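Local coordinates for Agap007691-pb (Anopheles gambiae, PDB 5C98), which is of unknown function but belongs to the serpin family, whose members typically act as inhibitors of serine proteases, at residues 215-220 / 264-268; 272-278 / 344-350; 278-282 / 327-331; 353-357 / 368-373. One frame throughout, in Å; residues are numbered along the deposited sequence. Where two conformers were deposited one is given.

Contact 1 (215-220 / 264-268); sequences RRCLHN and QIDER
The imidazole of His219 carries the guanidinium of Arg268 on one face and the amide of Gln264 at its edge. The imidazole and guanidinium planes are nearly parallel, 13° apart with centres separated by 4.2 Å, and Arg268 NH1 sits over the middle of the ring. Arg268 gets there because its chain runs extended from CG to NE along the strand. At the ring edge, His219 NE2 donates to Gln264 OE1 over 2.9 Å. The acceptor lies in the ring plane, yet the donor stands 52° above the plane of the amide carbonyl. Deeper in, Cys217 SG approaches Ile265 CG2 at 4.3 Å, and Cys217 CB lies 4.0 Å from Arg268 CB. At the other end, two waters bridge Arg215 NH2 to Asp266, one through its carbonyl O and one through OD1, which also forms a salt bridge with Arg359. The contact thus seats the C-terminal turn of helix 259-268 on strand 204-219, in the part of the serpin fold where this helix flanks sheet B. With ND1 of His219 bonded to the backbone N of Leu222, both ring nitrogens are engaged, which suggests a neutral ring protonated on NE2, a state compatible with a cationic guanidinium stacked upon it.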
loop_
_atom_site.group_PDB
_atom_site.type_symbol
_atom_site.label_atom_id
_atom_site.label_comp_id
_atom_site.label_asym_id
_atom_site.label_seq_id
_atom_site.Cartn_x
_atom_site.Cartn_y
_atom_site.Cartn_z
ATOM N N ARG A 215 1.539 23.363 2.167
ATOM C CA ARG A 215 0.307 23.434 1.396
ATOM C C ARG A 215 -0.862 22.904 2.226
ATOM O O ARG A 215 -0.795 21.816 2.810
ATOM C CB ARG A 215 0.474 22.606 0.126
ATOM C CG ARG A 215 1.392 23.272 -0.887
ATOM C CD ARG A 215 1.783 22.370 -2.027
ATOM N NE ARG A 215 0.676 21.996 -2.897
ATOM C CZ ARG A 215 0.107 22.809 -3.784
ATOM N NH1 ARG A 215 0.497 24.078 -3.890
ATOM N NH2 ARG A 215 -0.874 22.356 -4.558
ATOM N N ARG A 216 -1.944 23.674 2.273
ATOM C CA ARG A 216 -3.066 23.364 3.139
ATOM C C ARG A 216 -4.348 23.846 2.479
ATOM O O ARG A 216 -4.335 24.744 1.631
ATOM C CB ARG A 216 -2.904 24.046 4.498
ATOM C CG ARG A 216 -3.047 25.585 4.480
ATOM C CD ARG A 216 -4.478 26.059 4.649
ATOM N NE ARG A 216 -4.570 27.521 4.633
ATOM C CZ ARG A 216 -4.658 28.257 3.525
ATOM N NH1 ARG A 216 -4.690 27.684 2.328
ATOM N NH2 ARG A 216 -4.735 29.573 3.610
ATOM N N CYS A 217 -5.460 23.248 2.884
ATOM C CA CYS A 217 -6.769 23.792 2.548
ATOM C C CYS A 217 -7.821 23.233 3.489
ATOM O O CYS A 217 -7.596 22.271 4.224
ATOM C CB CYS A 217 -7.157 23.517 1.094
ATOM S SG CYS A 217 -7.376 21.773 0.680
ATOM N N LEU A 218 -8.962 23.895 3.501
ATOM C CA LEU A 218 -10.161 23.316 4.059
ATOM C C LEU A 218 -10.930 22.652 2.932
ATOM O O LEU A 218 -10.854 23.073 1.774
ATOM C CB LEU A 218 -11.034 24.406 4.672
ATOM C CG LEU A 218 -10.460 25.242 5.805
ATOM C CD1 LEU A 218 -11.513 26.242 6.326
ATOM C CD2 LEU A 218 -9.981 24.350 6.923
ATOM N N HIS A 219 -11.674 21.602 3.260
ATOM C CA HIS A 219 -12.574 20.980 2.288
ATOM C C HIS A 219 -13.928 20.812 2.972
ATOM O O HIS A 219 -14.162 19.844 3.699
ATOM C CB HIS A 219 -12.046 19.670 1.699
ATOM C CG HIS A 219 -12.715 19.314 0.414
ATOM N ND1 HIS A 219 -14.073 19.097 0.321
ATOM C CD2 HIS A 219 -12.230 19.202 -0.846
ATOM C CE1 HIS A 219 -14.390 18.839 -0.936
ATOM N NE2 HIS A 219 -13.290 18.901 -1.664
ATOM N N ASN A 220 -14.827 21.780 2.768
ATOM C CA ASN A 220 -16.060 21.762 3.541
ATOM C C ASN A 220 -16.964 20.620 3.102
ATOM O O ASN A 220 -17.704 20.086 3.923
ATOM C CB ASN A 220 -16.805 23.104 3.482
ATOM C CG ASN A 220 -16.188 24.190 4.363
ATOM O OD1 ASN A 220 -15.373 23.938 5.256
ATOM N ND2 ASN A 220 -16.618 25.421 4.124
ATOM N N GLN A 264 -9.985 18.488 -6.512
ATOM C CA GLN A 264 -10.370 19.750 -5.877
ATOM C C GLN A 264 -9.339 20.177 -4.848
ATOM O O GLN A 264 -9.006 21.362 -4.736
ATOM C CB GLN A 264 -11.708 19.587 -5.157
ATOM C CG GLN A 264 -12.897 19.436 -6.066
ATOM C CD GLN A 264 -14.183 19.234 -5.292
ATOM O OE1 GLN A 264 -14.236 18.440 -4.353
ATOM N NE2 GLN A 264 -15.220 19.971 -5.664
ATOM N N ILE A 265 -8.850 19.226 -4.066
ATOM C CA ILE A 265 -7.783 19.518 -3.124
ATOM C C ILE A 265 -6.574 20.087 -3.851
ATOM O O ILE A 265 -6.025 21.118 -3.451
ATOM C CB ILE A 265 -7.428 18.243 -2.343
ATOM C CG1 ILE A 265 -8.526 17.943 -1.320
ATOM C CG2 ILE A 265 -6.085 18.373 -1.614
ATOM C CD1 ILE A 265 -8.462 16.564 -0.754
ATOM N N ASP A 266 -6.148 19.428 -4.938
ATOM C CA ASP A 266 -4.988 19.925 -5.676
ATOM C C ASP A 266 -5.190 21.364 -6.153
ATOM O O ASP A 266 -4.234 22.142 -6.180
ATOM C CB ASP A 266 -4.673 18.996 -6.847
ATOM C CG ASP A 266 -4.021 17.696 -6.405
ATOM O OD1 ASP A 266 -3.463 17.664 -5.289
ATOM O OD2 ASP A 266 -4.060 16.719 -7.178
ATOM N N GLU A 267 -6.421 21.752 -6.490
ATOM C CA GLU A 267 -6.681 23.110 -6.965
ATOM C C GLU A 267 -6.708 24.119 -5.824
ATOM O O GLU A 267 -6.427 25.309 -6.038
ATOM C CB GLU A 267 -8.033 23.155 -7.677
ATOM C CG GLU A 267 -8.151 22.218 -8.861
ATOM N N ARG A 268 -7.074 23.677 -4.625
ATOM C CA ARG A 268 -7.279 24.553 -3.480
ATOM C C ARG A 268 -6.063 24.683 -2.581
ATOM O O ARG A 268 -5.957 25.678 -1.854
ATOM C CB ARG A 268 -8.430 24.030 -2.615
ATOM C CG ARG A 268 -9.776 24.061 -3.303
ATOM C CD ARG A 268 -10.840 23.443 -2.444
ATOM N NE ARG A 268 -12.008 23.058 -3.225
ATOM C CZ ARG A 268 -13.160 22.666 -2.692
ATOM N NH1 ARG A 268 -13.301 22.633 -1.371
ATOM N NH2 ARG A 268 -14.173 22.321 -3.478
HETATM O O HOH W 1 -2.912 24.484 -5.670
HETATM O O HOH W 2 -1.398 19.397 -5.077
#

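Contact 2 (272-278 / 344-350); sequences CWTDLKL and SEFEFHA
Asp275 and His349 form the tightest side-chain link here: His349 NE2 donates to Asp275 OD1 over a short 2.5 Å, reaching the carboxylate on its anti lone pair. Lys277 fixes the same ring from above, its CD 3.7 Å from the His349 centroid and only 3° off the normal. This CH-pi contact comes from a chain extended beyond CG, whose ammonium goes on to Glu193, while Asp275 OD2 is taken by His209. Between the two strands the backbones pair in parallel, with Phe348 N to Asp275 O at 2.9 Å and Ala350 N to Lys277 O at 2.9 Å. Such parallel pairing of strand 346-349 with strand 270-287 is that of sheet C in serpins, where the first residues after the reactive-centre loop return to the body. On the buried face Thr274 CG2 meets Phe348 CB at 3.9 Å, and Phe348 continues onto Val227, Val241 and Leu243. The pairing relaxes toward Ser344. Trp273 O still takes a straight bond from Glu345 N at 2.7 Å, but its bond from Phe346 N is weak and bent. At this exposed end a water joins Trp273 N to Glu345 OE1, and the neighbouring residues 335-343 are not modelled.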
loop_
_atom_site.group_PDB
_atom_site.type_symbol
_atom_site.label_atom_id
_atom_site.label_comp_id
_atom_site.label_asym_id
_atom_site.label_seq_id
_atom_site.Cartn_x
_atom_site.Cartn_y
_atom_site.Cartn_z
ATOM N N CYS A 272 1.140 27.870 3.295
ATOM C CA CYS A 272 0.699 28.739 4.367
ATOM C C CYS A 272 1.446 28.355 5.633
ATOM O O CYS A 272 1.642 27.174 5.902
ATOM C CB CYS A 272 -0.807 28.540 4.537
ATOM S SG CYS A 272 -1.509 29.450 5.859
ATOM N N TRP A 273 1.886 29.352 6.396
ATOM C CA TRP A 273 2.536 29.059 7.665
ATOM C C TRP A 273 1.517 28.410 8.594
ATOM O O TRP A 273 0.470 29.001 8.885
ATOM C CB TRP A 273 3.123 30.329 8.274
ATOM C CG TRP A 273 4.457 30.679 7.667
ATOM C CD1 TRP A 273 4.752 31.764 6.888
ATOM C CD2 TRP A 273 5.668 29.921 7.775
ATOM N NE1 TRP A 273 6.073 31.730 6.516
ATOM C CE2 TRP A 273 6.659 30.611 7.046
ATOM C CE3 TRP A 273 6.013 28.731 8.423
ATOM C CZ2 TRP A 273 7.971 30.149 6.949
ATOM C CZ3 TRP A 273 7.314 28.272 8.325
ATOM C CH2 TRP A 273 8.279 28.980 7.592
ATOM N N THR A 274 1.808 27.175 9.014
ATOM C CA THR A 274 0.835 26.337 9.708
ATOM C C THR A 274 1.413 25.842 11.016
ATOM O O THR A 274 2.537 25.336 11.052
ATOM C CB THR A 274 0.492 25.127 8.842
ATOM O OG1 THR A 274 -0.101 25.575 7.623
ATOM C CG2 THR A 274 -0.482 24.160 9.561
ATOM N N ASP A 275 0.632 25.964 12.086
ATOM C CA ASP A 275 0.994 25.357 13.357
ATOM C C ASP A 275 0.540 23.910 13.299
ATOM O O ASP A 275 -0.661 23.616 13.315
ATOM C CB ASP A 275 0.353 26.082 14.534
ATOM C CG ASP A 275 0.936 25.631 15.837
ATOM O OD1 ASP A 275 0.441 24.643 16.386
ATOM O OD2 ASP A 275 1.944 26.228 16.278
ATOM N N LEU A 276 1.517 23.020 13.165
ATOM C CA LEU A 276 1.283 21.623 12.844
ATOM C C LEU A 276 1.612 20.753 14.048
ATOM O O LEU A 276 2.697 20.868 14.623
ATOM C CB LEU A 276 2.169 21.246 11.652
ATOM C CG LEU A 276 2.124 19.831 11.083
ATOM C CD1 LEU A 276 0.764 19.511 10.552
ATOM C CD2 LEU A 276 3.156 19.705 9.991
ATOM N N LYS A 277 0.685 19.868 14.403
ATOM C CA LYS A 277 0.898 18.846 15.406
ATOM C C LYS A 277 0.472 17.514 14.827
ATOM O O LYS A 277 -0.572 17.422 14.191
ATOM C CB LYS A 277 0.144 19.123 16.689
ATOM C CG LYS A 277 0.675 20.335 17.415
ATOM C CD LYS A 277 -0.022 20.476 18.731
ATOM C CE LYS A 277 0.699 21.412 19.670
ATOM N NZ LYS A 277 0.135 21.295 21.044
ATOM N N LEU A 278 1.308 16.491 15.042
ATOM C CA LEU A 278 1.093 15.170 14.443
ATOM C C LEU A 278 1.724 14.170 15.400
ATOM O O LEU A 278 2.841 14.411 15.861
ATOM C CB LEU A 278 1.827 15.109 13.092
ATOM C CG LEU A 278 1.684 13.914 12.159
ATOM C CD1 LEU A 278 0.328 13.927 11.473
ATOM C CD2 LEU A 278 2.778 13.917 11.096
ATOM N N SER A 344 2.065 32.204 12.029
ATOM C CA SER A 344 1.276 31.103 11.477
ATOM C C SER A 344 -0.173 31.529 11.233
ATOM O O SER A 344 -0.758 32.261 12.028
ATOM C CB SER A 344 1.316 29.881 12.401
ATOM O OG SER A 344 0.045 29.640 12.977
ATOM N N GLU A 345 -0.740 31.053 10.124
ATOM C CA GLU A 345 -2.063 31.460 9.661
ATOM C C GLU A 345 -3.035 30.292 9.506
ATOM O O GLU A 345 -4.133 30.473 8.963
ATOM C CB GLU A 345 -1.931 32.172 8.319
ATOM C CG GLU A 345 -1.028 33.379 8.363
ATOM C CD GLU A 345 -1.069 34.180 7.080
ATOM O OE1 GLU A 345 -0.929 33.569 6.000
ATOM O OE2 GLU A 345 -1.247 35.416 7.156
ATOM N N PHE A 346 -2.659 29.099 9.956
ATOM C CA PHE A 346 -3.504 27.919 9.854
ATOM C C PHE A 346 -3.075 27.023 11.002
ATOM O O PHE A 346 -1.896 27.000 11.355
ATOM C CB PHE A 346 -3.309 27.229 8.494
ATOM C CG PHE A 346 -4.271 26.103 8.228
ATOM C CD1 PHE A 346 -5.634 26.325 8.222
ATOM C CD2 PHE A 346 -3.805 24.828 7.942
ATOM C CE1 PHE A 346 -6.517 25.302 7.972
ATOM C CE2 PHE A 346 -4.692 23.792 7.683
ATOM C CZ PHE A 346 -6.047 24.035 7.698
ATOM N N GLU A 347 -4.034 26.355 11.636
ATOM C CA GLU A 347 -3.740 25.339 12.630
ATOM C C GLU A 347 -4.146 23.996 12.069
ATOM O O GLU A 347 -5.240 23.846 11.501
ATOM C CB GLU A 347 -4.427 25.602 13.981
ATOM C CG GLU A 347 -3.679 26.650 14.824
ATOM C CD GLU A 347 -4.151 26.779 16.275
ATOM O OE1 GLU A 347 -3.814 27.811 16.892
ATOM O OE2 GLU A 347 -4.821 25.865 16.808
ATOM N N PHE A 348 -3.258 23.023 12.222
ATOM C CA PHE A 348 -3.564 21.638 11.849
ATOM C C PHE A 348 -3.025 20.761 12.964
ATOM O O PHE A 348 -1.861 20.382 12.961
ATOM C CB PHE A 348 -2.935 21.289 10.504
ATOM C CG PHE A 348 -3.347 19.947 9.966
ATOM C CD1 PHE A 348 -2.649 18.796 10.277
ATOM C CD2 PHE A 348 -4.417 19.864 9.088
ATOM C CE1 PHE A 348 -3.016 17.598 9.725
ATOM C CE2 PHE A 348 -4.790 18.670 8.559
ATOM C CZ PHE A 348 -4.087 17.535 8.864
ATOM N N HIS A 349 -3.883 20.438 13.910
ATOM C CA HIS A 349 -3.529 19.641 15.080
ATOM C C HIS A 349 -4.197 18.286 14.944
ATOM O O HIS A 349 -5.381 18.124 15.243
ATOM C CB HIS A 349 -3.928 20.378 16.350
ATOM C CG HIS A 349 -3.101 21.588 16.605
ATOM N ND1 HIS A 349 -3.304 22.414 17.688
ATOM C CD2 HIS A 349 -2.077 22.133 15.908
ATOM C CE1 HIS A 349 -2.424 23.395 17.661
ATOM N NE2 HIS A 349 -1.670 23.249 16.588
ATOM N N ALA A 350 -3.436 17.318 14.450
ATOM C CA ALA A 350 -3.966 15.994 14.143
ATOM C C ALA A 350 -3.940 15.169 15.425
ATOM O O ALA A 350 -3.021 14.391 15.684
ATOM C CB ALA A 350 -3.172 15.349 13.016
HETATM O O HOH W 3 1.508 31.968 5.689
#

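Contact 3 (278-282 / 327-331); sequences LPKFF and LAVSE
Lys280 supplies the polar side of this contact, its ammonium gripped by two partners from residues 327-331. NZ forms a salt bridge with Glu331 OE1 at 2.8 Å, on the syn side of the carboxylate and 23° out of its plane, and donates to Ser330 OG at 2.7 Å. The lysine chain is extended as far as CE and turns only at its last torsion (chi4 91°), which brings NZ round to both oxygens. Glu331 OE2 is held in turn by Thr190, so each carboxylate oxygen has a partner.

Backbone pairing is sparse. Val329 N bonds to Phe281 O at 3.0 Å, nearly in line with the carbonyl, and one step along Phe282 and Ala328 form an antiparallel non-hydrogen-bonded pair, where Phe282 CA approaches Leu327 O at 3.2 Å.

Apolar packing centres on Val329. Its CG2 lies 3.5 Å from Phe281 CD1 and meets the ring obliquely, and Leu278 CD2 lies 4.0 Å from the same methyl.

Beyond Leu278, strand 270-287 passes from sheet C into sheet A of the serpin fold, where it neighbours strand 320-328; here the two part and the chain leaves toward the reactive-centre loop. Strand 204-219 borders the contact through Met208. Phe281 meets Phe354 edge-to-face and also approaches Phe372, tying the end of sheet A to strands 354-360 and 366-372.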
loop_
_atom_site.group_PDB
_atom_site.type_symbol
_atom_site.label_atom_id
_atom_site.label_comp_id
_atom_site.label_asym_id
_atom_site.label_seq_id
_atom_site.Cartn_x
_atom_site.Cartn_y
_atom_site.Cartn_z
ATOM N N LEU A 278 1.308 16.491 15.042
ATOM C CA LEU A 278 1.093 15.170 14.443
ATOM C C LEU A 278 1.724 14.170 15.400
ATOM O O LEU A 278 2.841 14.411 15.861
ATOM C CB LEU A 278 1.827 15.109 13.092
ATOM C CG LEU A 278 1.684 13.914 12.159
ATOM C CD1 LEU A 278 0.328 13.927 11.473
ATOM C CD2 LEU A 278 2.778 13.917 11.096
ATOM N N PRO A 279 1.082 13.048 15.718
ATOM C CA PRO A 279 1.804 12.021 16.482
ATOM C C PRO A 279 3.037 11.535 15.733
ATOM O O PRO A 279 3.057 11.468 14.502
ATOM C CB PRO A 279 0.773 10.899 16.650
ATOM C CG PRO A 279 -0.206 11.119 15.573
ATOM C CD PRO A 279 -0.257 12.588 15.320
ATOM N N LYS A 280 4.089 11.213 16.494
ATOM C CA LYS A 280 5.244 10.512 15.936
ATOM C C LYS A 280 4.803 9.066 15.772
ATOM O O LYS A 280 4.815 8.296 16.728
ATOM C CB LYS A 280 6.439 10.634 16.877
ATOM C CG LYS A 280 7.723 10.126 16.291
ATOM C CD LYS A 280 8.854 10.179 17.308
ATOM C CE LYS A 280 10.047 9.370 16.831
ATOM N NZ LYS A 280 11.013 10.187 16.053
ATOM N N PHE A 281 4.385 8.681 14.565
ATOM C CA PHE A 281 3.675 7.430 14.387
ATOM C C PHE A 281 4.319 6.604 13.291
ATOM O O PHE A 281 5.097 7.092 12.465
ATOM C CB PHE A 281 2.158 7.625 14.057
ATOM C CG PHE A 281 1.868 8.023 12.629
ATOM C CD1 PHE A 281 1.968 9.337 12.195
ATOM C CD2 PHE A 281 1.477 7.069 11.697
ATOM C CE1 PHE A 281 1.711 9.701 10.897
ATOM C CE2 PHE A 281 1.200 7.435 10.366
ATOM C CZ PHE A 281 1.332 8.738 9.963
ATOM N N PHE A 282 3.970 5.330 13.311
ATOM C CA PHE A 282 4.226 4.464 12.178
ATOM C C PHE A 282 3.000 3.590 11.991
ATOM O O PHE A 282 2.159 3.448 12.889
ATOM C CB PHE A 282 5.463 3.607 12.397
ATOM C CG PHE A 282 5.245 2.492 13.359
ATOM C CD1 PHE A 282 5.300 2.709 14.716
ATOM C CD2 PHE A 282 4.966 1.214 12.885
ATOM C CE1 PHE A 282 5.099 1.669 15.599
ATOM C CE2 PHE A 282 4.746 0.177 13.751
ATOM C CZ PHE A 282 4.817 0.407 15.123
ATOM N N LEU A 327 5.124 2.646 6.811
ATOM C CA LEU A 327 5.310 4.090 6.764
ATOM C C LEU A 327 5.635 4.557 8.174
ATOM O O LEU A 327 5.026 4.085 9.128
ATOM C CB LEU A 327 4.015 4.787 6.320
ATOM C CG LEU A 327 3.992 6.310 6.445
ATOM C CD1 LEU A 327 4.966 6.984 5.459
ATOM C CD2 LEU A 327 2.606 6.822 6.212
ATOM N N ALA A 328 6.572 5.499 8.312
ATOM C CA ALA A 328 6.823 6.142 9.601
ATOM C C ALA A 328 7.106 7.626 9.375
ATOM O O ALA A 328 7.479 8.037 8.270
ATOM C CB ALA A 328 7.965 5.453 10.325
ATOM N N VAL A 329 6.838 8.449 10.391
ATOM C CA VAL A 329 7.232 9.855 10.347
ATOM C C VAL A 329 8.095 10.180 11.564
ATOM O O VAL A 329 8.031 9.499 12.588
ATOM C CB VAL A 329 6.046 10.838 10.220
ATOM C CG1 VAL A 329 5.350 10.684 8.873
ATOM C CG2 VAL A 329 5.062 10.658 11.371
ATOM N N SER A 330 8.944 11.193 11.426
ATOM C CA SER A 330 9.884 11.548 12.486
ATOM C C SER A 330 10.337 12.990 12.276
ATOM O O SER A 330 9.918 13.661 11.331
ATOM C CB SER A 330 11.072 10.573 12.482
ATOM O OG SER A 330 11.904 10.760 13.617
ATOM N N GLU A 331 11.200 13.470 13.176
ATOM C CA GLU A 331 11.654 14.853 13.148
ATOM C C GLU A 331 12.804 15.051 12.153
ATOM O O GLU A 331 13.475 14.106 11.737
ATOM C CB GLU A 331 12.105 15.270 14.561
ATOM C CG GLU A 331 10.990 15.237 15.621
ATOM C CD GLU A 331 10.973 13.960 16.437
ATOM O OE1 GLU A 331 11.499 12.937 15.954
ATOM O OE2 GLU A 331 10.451 13.980 17.577
#

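Contact 4 (353-357 / 368-373); sequences PFMFL and QVGNFS
Residues 353-357 and 368-373 run antiparallel, their strand axes 163° apart, with hydrogen-bonded pairs at Phe354/Phe372 and Phe356/Gly370 and non-hydrogen-bonded pairs at Met355/Asn371 and Leu357/Val369. Phe356 and Gly370 fit closely: beyond the backbone bond from Phe356 N to Gly370 O at 2.9 Å, the phenyl ring folds over the glycine opposite. Its CG stands between the backbone N and the carbonyl carbon (chi1 61°), which lays the ring across the neighbouring strand, with Gly370 CA 3.8 Å from the Phe356 centroid. Because glycine has no side chain on this face, the ring can come down directly onto the main chain.

Phe354 repeats the gesture toward Phe372. Here it is a CB that meets the ring: Phe372 CB lies over one face, 4.0 Å from the Phe354 centroid, while the two rings themselves are oblique, with planes at 38°. Gln368 OE1, 4.0 Å from Phe356 CE1, is buried without a polar partner, although its NE2 is satisfied by Tyr326 O.

The opposite face carries Met355, Leu357, Val369 and Asn371. The fully extended Met355 brings CE to 3.7 Å from Val369 CG2, and Leu357 CG lies 4.1 Å from the same methyl. Asn371 ND2 bonds to Ser373 OG at 2.9 Å as well as to Cys37 O. Phe29 of helix 15-32 covers Met355, Val369 and Asn371, whereas Phe354 and Phe372 face Pro279 of strand 270-287. This is the C-terminal hairpin of sheet B, strands 354-360 and 366-372, part of the hydrophobic core of the serpin fold, packed between that helix and sheet A.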
loop_
_atom_site.group_PDB
_atom_site.type_symbol
_atom_site.label_atom_id
_atom_site.label_comp_id
_atom_site.label_asym_id
_atom_site.label_seq_id
_atom_site.Cartn_x
_atom_site.Cartn_y
_atom_site.Cartn_z
ATOM N N PRO A 353 -8.331 10.594 14.807
ATOM C CA PRO A 353 -8.013 9.710 13.682
ATOM C C PRO A 353 -8.011 10.426 12.355
ATOM O O PRO A 353 -8.880 11.261 12.067
ATOM C CB PRO A 353 -9.117 8.653 13.741
ATOM C CG PRO A 353 -9.414 8.580 15.232
ATOM C CD PRO A 353 -9.333 9.994 15.710
ATOM N N PHE A 354 -7.042 10.067 11.518
ATOM C CA PHE A 354 -6.879 10.716 10.234
ATOM C C PHE A 354 -6.541 9.682 9.172
ATOM O O PHE A 354 -6.103 8.562 9.474
ATOM C CB PHE A 354 -5.806 11.820 10.297
ATOM C CG PHE A 354 -4.431 11.350 10.734
ATOM C CD1 PHE A 354 -3.527 10.829 9.843
ATOM C CD2 PHE A 354 -4.052 11.469 12.056
ATOM C CE1 PHE A 354 -2.250 10.419 10.294
ATOM C CE2 PHE A 354 -2.798 11.068 12.515
ATOM C CZ PHE A 354 -1.892 10.559 11.628
ATOM N N MET A 355 -6.766 10.070 7.928
ATOM C CA MET A 355 -6.398 9.297 6.753
ATOM C C MET A 355 -5.173 9.945 6.110
ATOM O O MET A 355 -4.991 11.169 6.165
ATOM C CB MET A 355 -7.569 9.284 5.748
ATOM C CG MET A 355 -7.287 8.633 4.403
ATOM S SD MET A 355 -8.845 8.681 3.453
ATOM C CE MET A 355 -8.292 7.874 1.954
ATOM N N PHE A 356 -4.328 9.118 5.494
ATOM C CA PHE A 356 -3.177 9.627 4.771
ATOM C C PHE A 356 -3.092 8.987 3.393
ATOM O O PHE A 356 -3.529 7.856 3.180
ATOM C CB PHE A 356 -1.869 9.418 5.565
ATOM C CG PHE A 356 -1.549 7.994 5.860
ATOM C CD1 PHE A 356 -0.913 7.196 4.934
ATOM C CD2 PHE A 356 -1.869 7.458 7.099
ATOM C CE1 PHE A 356 -0.625 5.851 5.236
ATOM C CE2 PHE A 356 -1.571 6.140 7.404
ATOM C CZ PHE A 356 -0.962 5.339 6.480
ATOM N N LEU A 357 -2.529 9.728 2.446
ATOM C CA LEU A 357 -2.299 9.260 1.080
ATOM C C LEU A 357 -0.882 9.637 0.695
ATOM O O LEU A 357 -0.519 10.818 0.752
ATOM C CB LEU A 357 -3.277 9.887 0.076
ATOM C CG LEU A 357 -4.743 9.634 0.398
ATOM C CD1 LEU A 357 -5.296 10.762 1.282
ATOM C CD2 LEU A 357 -5.515 9.545 -0.858
ATOM N N GLN A 368 0.289 4.697 -1.766
ATOM C CA GLN A 368 0.019 4.030 -0.500
ATOM C C GLN A 368 -1.067 4.854 0.164
ATOM O O GLN A 368 -1.085 6.077 0.026
ATOM C CB GLN A 368 1.260 4.003 0.405
ATOM C CG GLN A 368 1.225 2.945 1.457
ATOM C CD GLN A 368 2.368 3.111 2.461
ATOM O OE1 GLN A 368 2.388 4.103 3.189
ATOM N NE2 GLN A 368 3.266 2.157 2.528
ATOM N N VAL A 369 -1.989 4.194 0.865
ATOM C CA VAL A 369 -3.089 4.879 1.534
ATOM C C VAL A 369 -3.361 4.161 2.844
ATOM O O VAL A 369 -3.162 2.958 2.961
ATOM C CB VAL A 369 -4.316 4.915 0.589
ATOM C CG1 VAL A 369 -4.735 3.524 0.193
ATOM C CG2 VAL A 369 -5.456 5.678 1.211
ATOM N N GLY A 370 -3.826 4.896 3.839
ATOM C CA GLY A 370 -4.055 4.272 5.123
ATOM C C GLY A 370 -4.693 5.224 6.097
ATOM O O GLY A 370 -5.158 6.310 5.730
ATOM N N ASN A 371 -4.766 4.765 7.345
ATOM C CA ASN A 371 -5.346 5.555 8.420
ATOM C C ASN A 371 -4.610 5.258 9.709
ATOM O O ASN A 371 -4.032 4.182 9.881
ATOM C CB ASN A 371 -6.838 5.267 8.585
ATOM C CG ASN A 371 -7.111 3.881 9.102
ATOM O OD1 ASN A 371 -7.088 2.924 8.348
ATOM N ND2 ASN A 371 -7.413 3.766 10.391
ATOM N N PHE A 372 -4.618 6.246 10.603
ATOM C CA PHE A 372 -4.073 6.134 11.938
ATOM C C PHE A 372 -5.183 6.477 12.916
ATOM O O PHE A 372 -5.600 7.637 13.031
ATOM C CB PHE A 372 -2.851 7.041 12.099
ATOM C CG PHE A 372 -2.153 6.845 13.395
ATOM C CD1 PHE A 372 -1.423 5.709 13.601
ATOM C CD2 PHE A 372 -2.290 7.754 14.432
ATOM C CE1 PHE A 372 -0.794 5.471 14.823
ATOM C CE2 PHE A 372 -1.652 7.525 15.654
ATOM C CZ PHE A 372 -0.934 6.404 15.848
ATOM N N SER A 373 -5.673 5.447 13.615
ATOM C CA SER A 373 -6.836 5.532 14.479
ATOM C C SER A 373 -6.676 4.843 15.821
ATOM O O SER A 373 -7.396 5.209 16.752
ATOM C CB SER A 373 -8.029 4.891 13.788
ATOM O OG SER A 373 -8.248 5.535 12.560
#

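In the fold
Contacts 2 and 3 lie on strand 270-287; contact 1 lies on its neighbour 204-219, and contact 4 packs against 270-287 from the hairpin. Contacts 1 and 2, with centres about 14 Å apart, are joined where Arg216 makes a cation-pi contact with Phe346. Contact 2 passes into contact 3, centres about 16 Å apart, through Leu278, which belongs to both. Contact 3 in turn rests on contact 4, centres about 12 Å apart, with Leu327 CD2 touching Phe356 CE1 at 3.5 Å. Contacts 1 and 3 do not touch, nearest atoms about 12 Å apart. Along the chain, contacts 3 and 2 bracket the reactive-centre loop region, partly unmodelled at residues 335-343: one where it departs, the other where it returns.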